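Local atomic coordinates of putative cell adhesion protein (Bacteroides uniformis, PDB entry 4K4K), a protein that probably forms part of the tip of a fimbrium, a filamentous cell-surface appendage that mediates adhesion and biofilm formation. Residues G52-Y56 and Y89-E94; Y76-D80 and G125-T129. All blocks are in the same frame, centred on the assembly; numbering follows the deposited sequence.

Contact 1 of 2, residues G52-Y56 and Y89-E94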
# COMPACT_ATOMS: atom_id res chain seq x y z
N GLY A 52 5.82 17.06 -14.53
CA GLY A 52 4.96 16.26 -13.65
C GLY A 52 5.80 15.57 -12.60
O GLY A 52 7.03 15.73 -12.56
N ASN A 53 5.15 14.74 -11.74
CA ASN A 53 5.88 13.91 -10.78
C ASN A 53 6.89 14.72 -9.95
O ASN A 53 8.08 14.35 -9.83
CB ASN A 53 6.61 12.76 -11.54
CG ASN A 53 7.16 11.71 -10.61
OD1 ASN A 53 6.62 11.46 -9.53
ND2 ASN A 53 8.27 11.08 -11.00
N ARG A 54 6.40 15.83 -9.38
CA ARG A 54 7.22 16.72 -8.55
C ARG A 54 7.46 16.07 -7.19
O ARG A 54 6.51 15.66 -6.53
CB ARG A 54 6.51 18.08 -8.39
CG ARG A 54 6.20 18.78 -9.72
CD ARG A 54 7.38 19.58 -10.23
NE ARG A 54 7.05 20.35 -11.44
CZ ARG A 54 6.96 21.67 -11.49
NH1 ARG A 54 7.18 22.41 -10.41
NH2 ARG A 54 6.66 22.27 -12.64
N LYS A 55 8.72 15.96 -6.76
CA LYS A 55 9.04 15.30 -5.49
C LYS A 55 8.76 16.19 -4.29
O LYS A 55 9.30 17.28 -4.19
CB LYS A 55 10.52 14.88 -5.48
CG LYS A 55 10.90 14.06 -4.25
CD LYS A 55 12.41 13.80 -4.19
CE LYS A 55 12.76 12.80 -3.12
NZ LYS A 55 14.22 12.50 -3.15
N TYR A 56 7.92 15.69 -3.38
CA TYR A 56 7.57 16.34 -2.11
C TYR A 56 7.84 15.37 -0.99
O TYR A 56 7.52 14.18 -1.13
CB TYR A 56 6.10 16.78 -2.12
CG TYR A 56 5.86 18.12 -2.76
CD1 TYR A 56 6.05 18.31 -4.13
CD2 TYR A 56 5.38 19.20 -2.01
CE1 TYR A 56 5.85 19.56 -4.72
CE2 TYR A 56 5.15 20.44 -2.60
CZ TYR A 56 5.36 20.61 -3.96
OH TYR A 56 5.18 21.86 -4.50
N TYR A 89 0.83 10.45 -5.65
CA TYR A 89 0.97 9.03 -5.37
C TYR A 89 2.14 8.82 -4.42
O TYR A 89 3.01 9.68 -4.28
CB TYR A 89 1.15 8.19 -6.68
CG TYR A 89 2.54 8.38 -7.27
CD1 TYR A 89 2.86 9.52 -7.99
CD2 TYR A 89 3.57 7.46 -7.01
CE1 TYR A 89 4.16 9.74 -8.46
CE2 TYR A 89 4.87 7.68 -7.46
CZ TYR A 89 5.17 8.84 -8.15
OH TYR A 89 6.45 9.04 -8.60
N TYR A 90 2.15 7.66 -3.79
CA TYR A 90 3.21 7.23 -2.88
C TYR A 90 3.51 5.76 -3.20
O TYR A 90 2.56 5.02 -3.44
CB TYR A 90 2.71 7.38 -1.40
CG TYR A 90 3.60 6.70 -0.40
CD1 TYR A 90 4.71 7.35 0.14
CD2 TYR A 90 3.43 5.35 -0.07
CE1 TYR A 90 5.61 6.69 0.99
CE2 TYR A 90 4.29 4.69 0.82
CZ TYR A 90 5.38 5.37 1.35
OH TYR A 90 6.26 4.74 2.19
N PRO A 91 4.76 5.28 -3.13
CA PRO A 91 5.99 6.04 -2.86
C PRO A 91 6.56 6.63 -4.12
O PRO A 91 6.55 6.01 -5.20
CB PRO A 91 6.92 4.98 -2.24
CG PRO A 91 6.52 3.71 -2.99
CD PRO A 91 5.03 3.84 -3.29
N TYR A 92 7.05 7.86 -4.01
CA TYR A 92 7.67 8.57 -5.13
C TYR A 92 8.73 7.71 -5.82
O TYR A 92 9.51 7.03 -5.15
CB TYR A 92 8.33 9.85 -4.60
CG TYR A 92 9.19 10.56 -5.62
CD1 TYR A 92 8.62 11.39 -6.58
CD2 TYR A 92 10.58 10.38 -5.64
CE1 TYR A 92 9.41 12.07 -7.51
CE2 TYR A 92 11.37 11.03 -6.58
CZ TYR A 92 10.79 11.89 -7.50
OH TYR A 92 11.58 12.54 -8.41
N ARG A 93 8.73 7.76 -7.17
CA ARG A 93 9.75 7.16 -8.06
C ARG A 93 10.29 8.26 -8.94
O ARG A 93 9.50 8.97 -9.54
CB ARG A 93 9.19 6.05 -8.94
CG ARG A 93 8.76 4.85 -8.18
CD ARG A 93 8.99 3.64 -9.03
NE ARG A 93 8.65 2.45 -8.29
CZ ARG A 93 8.00 1.43 -8.81
NH1 ARG A 93 7.62 1.46 -10.09
NH2 ARG A 93 7.72 0.37 -8.07
N GLU A 94 11.63 8.38 -9.02
CA GLU A 94 12.28 9.41 -9.83
C GLU A 94 11.88 9.29 -11.30
O GLU A 94 11.61 10.31 -11.94
CB GLU A 94 13.81 9.32 -9.66
CG GLU A 94 14.60 10.44 -10.35
CD GLU A 94 14.28 11.88 -9.97
OE1 GLU A 94 14.19 12.19 -8.76
OE2 GLU A 94 14.15 12.70 -10.90
O HOH W 1 10.81 14.52 -10.02
O HOH W 2 9.84 12.16 -13.34

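Contact 2 of 2, residues Y76-D80 and G125-T129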
# COMPACT_ATOMS: atom_id res chain seq x y z
N TYR A 76 4.10 26.02 -8.45
CA TYR A 76 3.51 27.36 -8.26
C TYR A 76 2.21 27.46 -8.98
O TYR A 76 2.09 27.00 -10.12
CB TYR A 76 4.44 28.47 -8.77
CG TYR A 76 5.71 28.57 -7.98
CD1 TYR A 76 5.77 29.30 -6.79
CD2 TYR A 76 6.86 27.89 -8.39
CE1 TYR A 76 6.94 29.37 -6.03
CE2 TYR A 76 8.03 27.95 -7.63
CZ TYR A 76 8.08 28.70 -6.47
OH TYR A 76 9.25 28.73 -5.75
N PHE A 77 1.22 28.11 -8.35
CA PHE A 77 -0.08 28.32 -8.99
C PHE A 77 0.03 29.32 -10.15
O PHE A 77 0.88 30.22 -10.07
CB PHE A 77 -1.09 28.82 -7.97
CG PHE A 77 -1.67 27.67 -7.18
CD1 PHE A 77 -2.81 27.01 -7.62
CD2 PHE A 77 -1.09 27.28 -5.98
CE1 PHE A 77 -3.36 25.96 -6.87
CE2 PHE A 77 -1.61 26.20 -5.25
CZ PHE A 77 -2.75 25.55 -5.71
N PRO A 78 -0.81 29.17 -11.20
CA PRO A 78 -0.80 30.17 -12.30
C PRO A 78 -1.02 31.58 -11.76
O PRO A 78 -1.94 31.84 -10.96
CB PRO A 78 -1.98 29.73 -13.19
CG PRO A 78 -2.17 28.26 -12.89
CD PRO A 78 -1.83 28.12 -11.43
N VAL A 79 -0.17 32.52 -12.21
CA VAL A 79 -0.26 33.91 -11.77
C VAL A 79 -1.62 34.56 -12.19
O VAL A 79 -2.09 35.44 -11.48
CB VAL A 79 0.95 34.76 -12.23
CG1 VAL A 79 0.97 34.94 -13.76
CG2 VAL A 79 0.95 36.10 -11.52
N ASP A 80 -2.25 34.08 -13.28
CA ASP A 80 -3.54 34.62 -13.74
C ASP A 80 -4.72 34.23 -12.81
O ASP A 80 -5.87 34.61 -13.11
CB ASP A 80 -3.81 34.21 -15.20
CG ASP A 80 -4.04 32.73 -15.47
OD1 ASP A 80 -4.04 31.94 -14.51
OD2 ASP A 80 -4.22 32.38 -16.66
N GLY A 125 -10.08 22.23 -8.87
CA GLY A 125 -10.39 23.66 -8.84
C GLY A 125 -9.71 24.51 -7.80
O GLY A 125 -10.36 25.37 -7.18
N LYS A 126 -8.40 24.32 -7.64
CA LYS A 126 -7.62 25.15 -6.73
C LYS A 126 -6.93 26.27 -7.50
O LYS A 126 -6.49 26.07 -8.62
CB LYS A 126 -6.57 24.30 -6.00
CG LYS A 126 -7.18 23.25 -5.06
CD LYS A 126 -7.60 23.91 -3.75
CE LYS A 126 -8.39 23.05 -2.80
NZ LYS A 126 -8.62 23.77 -1.52
N ASP A 127 -6.77 27.42 -6.86
CA ASP A 127 -6.05 28.52 -7.49
C ASP A 127 -5.18 29.25 -6.44
O ASP A 127 -5.20 28.90 -5.26
CB ASP A 127 -7.02 29.47 -8.20
CG ASP A 127 -8.05 30.09 -7.29
OD1 ASP A 127 -7.64 30.70 -6.28
OD2 ASP A 127 -9.25 29.91 -7.54
N LYS A 128 -4.44 30.27 -6.87
CA LYS A 128 -3.52 31.01 -5.98
C LYS A 128 -4.23 31.69 -4.79
O LYS A 128 -3.54 32.00 -3.83
CB LYS A 128 -2.69 32.03 -6.77
CG LYS A 128 -3.50 33.20 -7.33
CD LYS A 128 -2.66 34.09 -8.24
CE LYS A 128 -2.24 35.36 -7.55
NZ LYS A 128 -1.29 36.15 -8.38
N THR A 129 -5.56 31.89 -4.82
CA THR A 129 -6.26 32.55 -3.70
C THR A 129 -6.52 31.55 -2.56
O THR A 129 -6.83 31.96 -1.45
CB THR A 129 -7.56 33.24 -4.14
OG1 THR A 129 -8.52 32.24 -4.45
CG2 THR A 129 -7.36 34.18 -5.34
O HOH W 3 -4.00 30.19 -9.80

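Contact 1 of 2, residues G52-Y56 and Y89-E94
The ring of Y92 carries the aliphatic chain of K55 on one face: CG of K55 stands 3.8 Å from the ring centroid, 8° off the normal, in a CH-pi contact. K55 reaches over the ring because its CG swings opposite the backbone N (chi1 -174°) and its chain then runs straight, across Y92 at about a right angle. At the edge of the Y92 ring, a water bridges its OH to O of N53; in one of its two conformers, E94 offers OE1 to this hydroxyl, met from above the carboxylate plane. The edge of Y89 meets the N53 amide, its OH donating to OD1 of N53 at 2.6 Å from 31° outside the carbonyl plane. The other end of that amide, ND2 of N53, gives an almost straight bond to O of R93 (2.8 Å), which lies in the amide plane. A second water links ND2 of N53 to O of E94. Because Y89 OH also accepts from N of R93 (3.0 Å), tyrosine and asparagine together hold the chain after the cis Y90-P91 peptide. Strands 47-57 and 84-90 both pair with strand 37-44, so these contacts reach across that shared neighbour; N53 and R54, both facing I40, form a G1 beta bulge.

Contact 2 of 2, residues Y76-D80 and G125-T129
F77 and K128 bring the two backbones closest, their CA atoms 5.3 Å apart, where a loop of irregular conformation passes the chain leaving strand 118-126. No strand ladder joins them here; a water instead takes the N-H of K128 and donates to O of P78. At D127 the chain bends in an Asx turn: OD1 of D127 accepts from N of T129 (2.8 Å) and also from OG1 of T129 (2.5 Å). The buried F77 ring lies against this bend, CD1 of F77 coming 3.5 Å from C of D127. O of D127 sits over one face of the ring, offset toward its rim, and O of K126 is at its edge; CB of K126 touches CE1 of F77 at 3.7 Å. F86 and P131 further enclose the ring. K128 packs its CB on that of F77, then bends at chi3 (-103°) to run past O of P78, with CD at 3.6 Å. Its NZ donates to O of V79 at 3.3 Å, in the carbonyl plane and on a lone pair. That bond is long and V79 is exposed, so the lysine probably adds only modest polar strength to a contact resting mainly on F77 against the D127 backbone and on the aliphatic part of K128.

How the contacts relate
Both contacts lie at the surface, each with one buried residue among those that touch, Y89 in contact 1 and F77 in contact 2. Their centres are 21 Å apart and their nearest atoms about 5 Å, without touching; contact 1 is nearer the middle of the chain. Strand 84-90 relates them: contact 1 involves its end and the turn beyond, whereas in contact 2 its neighbour 118-126 supplies K126, which pairs with R84, and F77 packs on F86. The segments of the two contacts alternate along the sequence. Contact 1 is the more polar, with an asparagine amide engaged at both ends; contact 2, farther out, combines a phenylalanine packed on backbone with one direct lysine bond and a bridging water.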